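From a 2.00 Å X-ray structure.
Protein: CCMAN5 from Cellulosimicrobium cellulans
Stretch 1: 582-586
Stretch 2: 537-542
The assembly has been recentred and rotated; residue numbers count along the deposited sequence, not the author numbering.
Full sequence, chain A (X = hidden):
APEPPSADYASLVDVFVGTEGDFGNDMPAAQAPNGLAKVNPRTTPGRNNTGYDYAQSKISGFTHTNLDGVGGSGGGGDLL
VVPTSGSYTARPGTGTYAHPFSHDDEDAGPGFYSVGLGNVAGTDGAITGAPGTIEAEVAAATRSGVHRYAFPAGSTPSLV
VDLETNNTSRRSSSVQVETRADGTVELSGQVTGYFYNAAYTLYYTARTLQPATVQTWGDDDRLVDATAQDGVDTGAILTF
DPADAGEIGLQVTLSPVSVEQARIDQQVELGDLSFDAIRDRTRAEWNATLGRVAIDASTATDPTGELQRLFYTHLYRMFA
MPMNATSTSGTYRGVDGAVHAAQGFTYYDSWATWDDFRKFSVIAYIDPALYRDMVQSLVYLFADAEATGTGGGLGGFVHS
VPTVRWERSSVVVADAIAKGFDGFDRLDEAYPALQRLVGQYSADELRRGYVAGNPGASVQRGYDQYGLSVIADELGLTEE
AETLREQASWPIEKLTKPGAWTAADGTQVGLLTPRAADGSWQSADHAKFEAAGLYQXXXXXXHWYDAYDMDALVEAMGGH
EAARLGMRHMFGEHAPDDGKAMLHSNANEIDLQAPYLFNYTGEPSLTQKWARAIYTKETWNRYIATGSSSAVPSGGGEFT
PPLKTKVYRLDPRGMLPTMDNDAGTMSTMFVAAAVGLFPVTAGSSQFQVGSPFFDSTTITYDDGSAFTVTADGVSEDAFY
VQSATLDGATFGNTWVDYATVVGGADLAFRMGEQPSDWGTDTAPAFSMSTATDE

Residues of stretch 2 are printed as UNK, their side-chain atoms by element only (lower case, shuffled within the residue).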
ATOM      1  N   MET A 582     -21.338  13.454  -9.907  1.00  6.43           N
ATOM      2  CA  MET A 582     -20.123  12.659  -9.944  1.00  5.86           C
ATOM      3  C   MET A 582     -20.363  11.299  -9.274  1.00  5.45           C
ATOM      4  O   MET A 582     -20.420  11.210  -8.043  1.00  4.82           O
ATOM      5  CB  MET A 582     -18.977  13.417  -9.248  1.00  6.23           C
ATOM      6  CG  MET A 582     -17.636  12.656  -9.172  1.00  4.80           C
ATOM      7  SD  MET A 582     -16.973  12.106 -10.758  1.00  6.74           S
ATOM      8  CE  MET A 582     -16.828  13.624 -11.715  1.00  4.87           C
ATOM      9  N   LEU A 583     -20.491  10.245 -10.078  1.00  4.43           N
ATOM     10  CA  LEU A 583     -20.851   8.910  -9.545  1.00  4.23           C
ATOM     11  C   LEU A 583     -19.613   8.070  -9.262  1.00  4.09           C
ATOM     12  O   LEU A 583     -19.665   7.098  -8.490  1.00  4.08           O
ATOM     13  CB  LEU A 583     -21.787   8.169 -10.513  1.00  4.18           C
ATOM     14  CG  LEU A 583     -23.061   8.928 -10.894  1.00  4.65           C
ATOM     15  CD1 LEU A 583     -23.985   8.041 -11.696  1.00  4.23           C
ATOM     16  CD2 LEU A 583     -23.772   9.494  -9.653  1.00  4.12           C
ATOM     17  N   HIS A 584     -18.502   8.462  -9.883  1.00  3.38           N
ATOM     18  CA  HIS A 584     -17.204   7.859  -9.616  1.00  3.37           C
ATOM     19  C   HIS A 584     -16.678   8.319  -8.255  1.00  3.27           C
ATOM     20  O   HIS A 584     -16.906   9.469  -7.856  1.00  2.98           O
ATOM     21  CB  HIS A 584     -16.220   8.279 -10.707  1.00  3.31           C
ATOM     22  CG  HIS A 584     -14.814   7.843 -10.453  1.00  3.16           C
ATOM     23  ND1 HIS A 584     -13.773   8.735 -10.282  1.00  4.79           N
ATOM     24  CD2 HIS A 584     -14.270   6.610 -10.366  1.00  2.29           C
ATOM     25  CE1 HIS A 584     -12.653   8.065 -10.079  1.00  2.00           C
ATOM     26  NE2 HIS A 584     -12.927   6.775 -10.127  1.00  5.10           N
ATOM     27  N   SER A 585     -15.971   7.434  -7.550  1.00  3.39           N
ATOM     28  CA  SER A 585     -15.255   7.840  -6.341  1.00  3.12           C
ATOM     29  C   SER A 585     -13.754   7.820  -6.568  1.00  3.59           C
ATOM     30  O   SER A 585     -13.211   6.835  -7.093  1.00  3.31           O
ATOM     31  CB  SER A 585     -15.613   6.966  -5.143  1.00  3.27           C
ATOM     32  OG  SER A 585     -14.925   7.417  -3.977  1.00  2.79           O
ATOM     33  N   ASN A 586     -13.086   8.900  -6.159  1.00  3.31           N
ATOM     34  CA  ASN A 586     -11.612   8.955  -6.150  1.00  3.90           C
ATOM     35  C   ASN A 586     -10.977   8.484  -4.832  1.00  4.51           C
ATOM     36  O   ASN A 586      -9.766   8.280  -4.758  1.00  5.18           O
ATOM     37  CB  ASN A 586     -11.121  10.377  -6.454  1.00  3.43           C
ATOM     38  CG  ASN A 586     -11.675  10.919  -7.757  1.00  4.11           C
ATOM     39  OD1 ASN A 586     -12.394  11.934  -7.779  1.00  5.34           O
ATOM     40  ND2 ASN A 586     -11.382  10.236  -8.833  1.00  2.00           N
ATOM     41  N   UNK A 537     -18.770   1.126  -1.194  1.00  5.54           N
ATOM     42  CA  UNK A 537     -19.111   1.693  -2.498  1.00  4.04           C
ATOM     43  C   UNK A 537     -20.566   1.588  -2.904  1.00  4.23           C
ATOM     44  O   UNK A 537     -21.419   1.131  -2.127  1.00  3.80           O
ATOM     45  N   UNK A 538     -20.831   2.006  -4.145  1.00  3.37           N
ATOM     46  CA  UNK A 538     -22.176   2.087  -4.692  1.00  3.50           C
ATOM     47  C   UNK A 538     -22.296   1.100  -5.846  1.00  3.46           C
ATOM     48  O   UNK A 538     -21.276   0.623  -6.373  1.00  3.47           O
ATOM     49  c   UNK A 538     -22.099   4.603  -4.302  1.00  2.10           C
ATOM     50  c   UNK A 538     -22.466   3.490  -5.276  1.00  3.02           C
ATOM     51  o   UNK A 538     -21.732   3.651  -6.490  1.00  3.39           O
ATOM     52  N   UNK A 539     -23.527   0.825  -6.261  1.00  3.06           N
ATOM     53  CA  UNK A 539     -23.764  -0.032  -7.424  1.00  3.71           C
ATOM     54  C   UNK A 539     -23.117   0.509  -8.717  1.00  3.84           C
ATOM     55  O   UNK A 539     -22.506  -0.252  -9.452  1.00  4.91           O
ATOM     56  c   UNK A 539     -27.302  -1.084  -6.350  1.00  3.62           C
ATOM     57  c   UNK A 539     -25.815  -1.250  -6.502  1.00  3.73           C
ATOM     58  c   UNK A 539     -25.257  -0.335  -7.603  1.00  2.97           C
ATOM     59  c   UNK A 539     -25.451  -2.712  -6.723  1.00  2.00           C
ATOM     60  N   UNK A 540     -23.221   1.815  -8.973  1.00  4.44           N
ATOM     61  CA  UNK A 540     -22.530   2.425 -10.126  1.00  3.80           C
ATOM     62  C   UNK A 540     -21.024   2.152 -10.111  1.00  4.04           C
ATOM     63  O   UNK A 540     -20.418   1.954 -11.169  1.00  4.06           O
ATOM     64  c   UNK A 540     -25.211   5.032 -14.819  1.00  3.62           C
ATOM     65  c   UNK A 540     -24.181   4.526 -12.281  1.00  3.28           C
ATOM     66  c   UNK A 540     -26.022   5.238 -13.743  1.00  3.09           C
ATOM     67  c   UNK A 540     -25.498   4.977 -12.476  1.00  2.85           C
ATOM     68  c   UNK A 540     -23.886   4.579 -14.664  1.00  5.90           C
ATOM     69  c   UNK A 540     -23.365   4.312 -13.399  1.00  5.66           C
ATOM     70  c   UNK A 540     -23.994   4.365 -10.866  1.00  4.37           C
ATOM     71  n   UNK A 540     -26.079   5.086 -11.243  1.00  3.95           N
ATOM     72  c   UNK A 540     -22.745   3.919 -10.174  1.00  3.79           C
ATOM     73  c   UNK A 540     -25.163   4.722 -10.284  1.00  2.66           C
ATOM     74  N   UNK A 541     -20.429   2.151  -8.920  1.00  3.44           N
ATOM     75  CA  UNK A 541     -18.981   1.957  -8.771  1.00  3.42           C
ATOM     76  C   UNK A 541     -18.616   0.466  -8.922  1.00  3.70           C
ATOM     77  O   UNK A 541     -17.680   0.104  -9.652  1.00  4.00           O
ATOM     78  c   UNK A 541     -18.510   2.540  -7.429  1.00  2.33           C
ATOM     79  o   UNK A 541     -18.530   3.929  -4.974  1.00  2.46           O
ATOM     80  c   UNK A 541     -18.618   4.085  -7.377  1.00  2.18           C
ATOM     81  n   UNK A 541     -18.811   5.993  -5.860  1.00  2.00           N
ATOM     82  c   UNK A 541     -18.652   4.661  -5.963  1.00  2.67           C
ATOM     83  N   UNK A 542     -19.372  -0.391  -8.243  1.00  3.51           N
ATOM     84  CA  UNK A 542     -19.229  -1.837  -8.393  1.00  4.03           C
ATOM     85  C   UNK A 542     -19.688  -2.377  -9.747  1.00  4.35           C
ATOM     86  O   UNK A 542     -19.270  -3.471 -10.141  1.00  5.45           O
ATOM     87  c   UNK A 542     -19.189  -2.767  -6.023  1.00  3.46           C
ATOM     88  c   UNK A 542     -18.408  -1.996  -3.849  1.00  5.25           C
ATOM     89  c   UNK A 542     -18.522  -3.958  -5.805  1.00  5.77           C
ATOM     90  c   UNK A 542     -17.752  -3.201  -3.669  1.00  6.10           C
ATOM     91  c   UNK A 542     -19.976  -2.563  -7.281  1.00  3.83           C
ATOM     92  c   UNK A 542     -17.797  -4.177  -4.640  1.00  6.18           C
ATOM     93  o   UNK A 542     -17.024  -3.475  -2.538  1.00  6.68           O
ATOM     94  c   UNK A 542     -19.132  -1.784  -5.028  1.00  5.63           C
TER
HETATM   95  O   HOH W   1     -22.091   6.131  -7.535  1.00  3.70           O

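Position 537 has backbone atoms and nothing beyond CA. No side chain is present, and nothing of stretch 1 lies near it. An ideal CB here would be crowded by position 542. The residue is glycine, G537.

Position 538 has three side-chain atoms: one carbon that carries one oxygen and one further carbon. Its CA-to-CB bond points toward stretch 1, and its oxygen meets L583 O through a water. This branching at CB is that of threonine, T538. T538 OG1 stays 4.5 Å from L583 O. Water 1 bridges the two. It lies 2.7 Å from T538 OG1 and donates to L583 O at 2.8 Å.

Position 539 has four side-chain carbons, forked at the second. It starts the helix and does not reach stretch 1. The fork after CB identifies leucine, L539.

Position 540 has one carbon followed by fused five- and six-membered rings, with nine carbons and one nitrogen in the side chain. L583 CD1 sits over one face of the ring system. Only an indole fits, so this is tryptophan, W540. L583 CD1 is 3.5 Å from the centroid of the W540 five-membered ring and 8° off the ring normal, a CH-pi contact. The closest atom pair is L583 CD1 to W540 CE2, also 3.5 Å.

Position 541 has a straight run of three carbons, the last carrying one oxygen and one nitrogen. The nitrogen end lies close to the backbone oxygen of L583. This is a primary amide on a two-carbon spacer: glutamine, Q541. Q541 NE2 donates to L583 O at 3.0 Å, with an angle of 156°. The other end of the amide turns back within its own stretch, where T538 N donates to Q541 OE1 at 3.1 Å.

Position 542 has one carbon, then a six-carbon ring bearing an oxygen. It does not reach stretch 1. The residue is tyrosine, Y542.

The contact joins an apolar patch to a polar anchor, both centred on L583. Its side chain packs on W540, while its carbonyl oxygen accepts one hydrogen bond from Q541 NE2 and another from water 1. T538 is the N-cap of the helix: T538 OG1 accepts from Q541 N at 3.1 Å. With the hydrogen bond from T538 N to Q541 OE1, this ties the cap and the glutamine together in both directions. The Q541 CA-to-CB bond points sideways, but the side chain brings its amide to stretch 1. The two stretches bury 219 Å², both sides summed.

Stretch 2 (537-542) GTLWQY
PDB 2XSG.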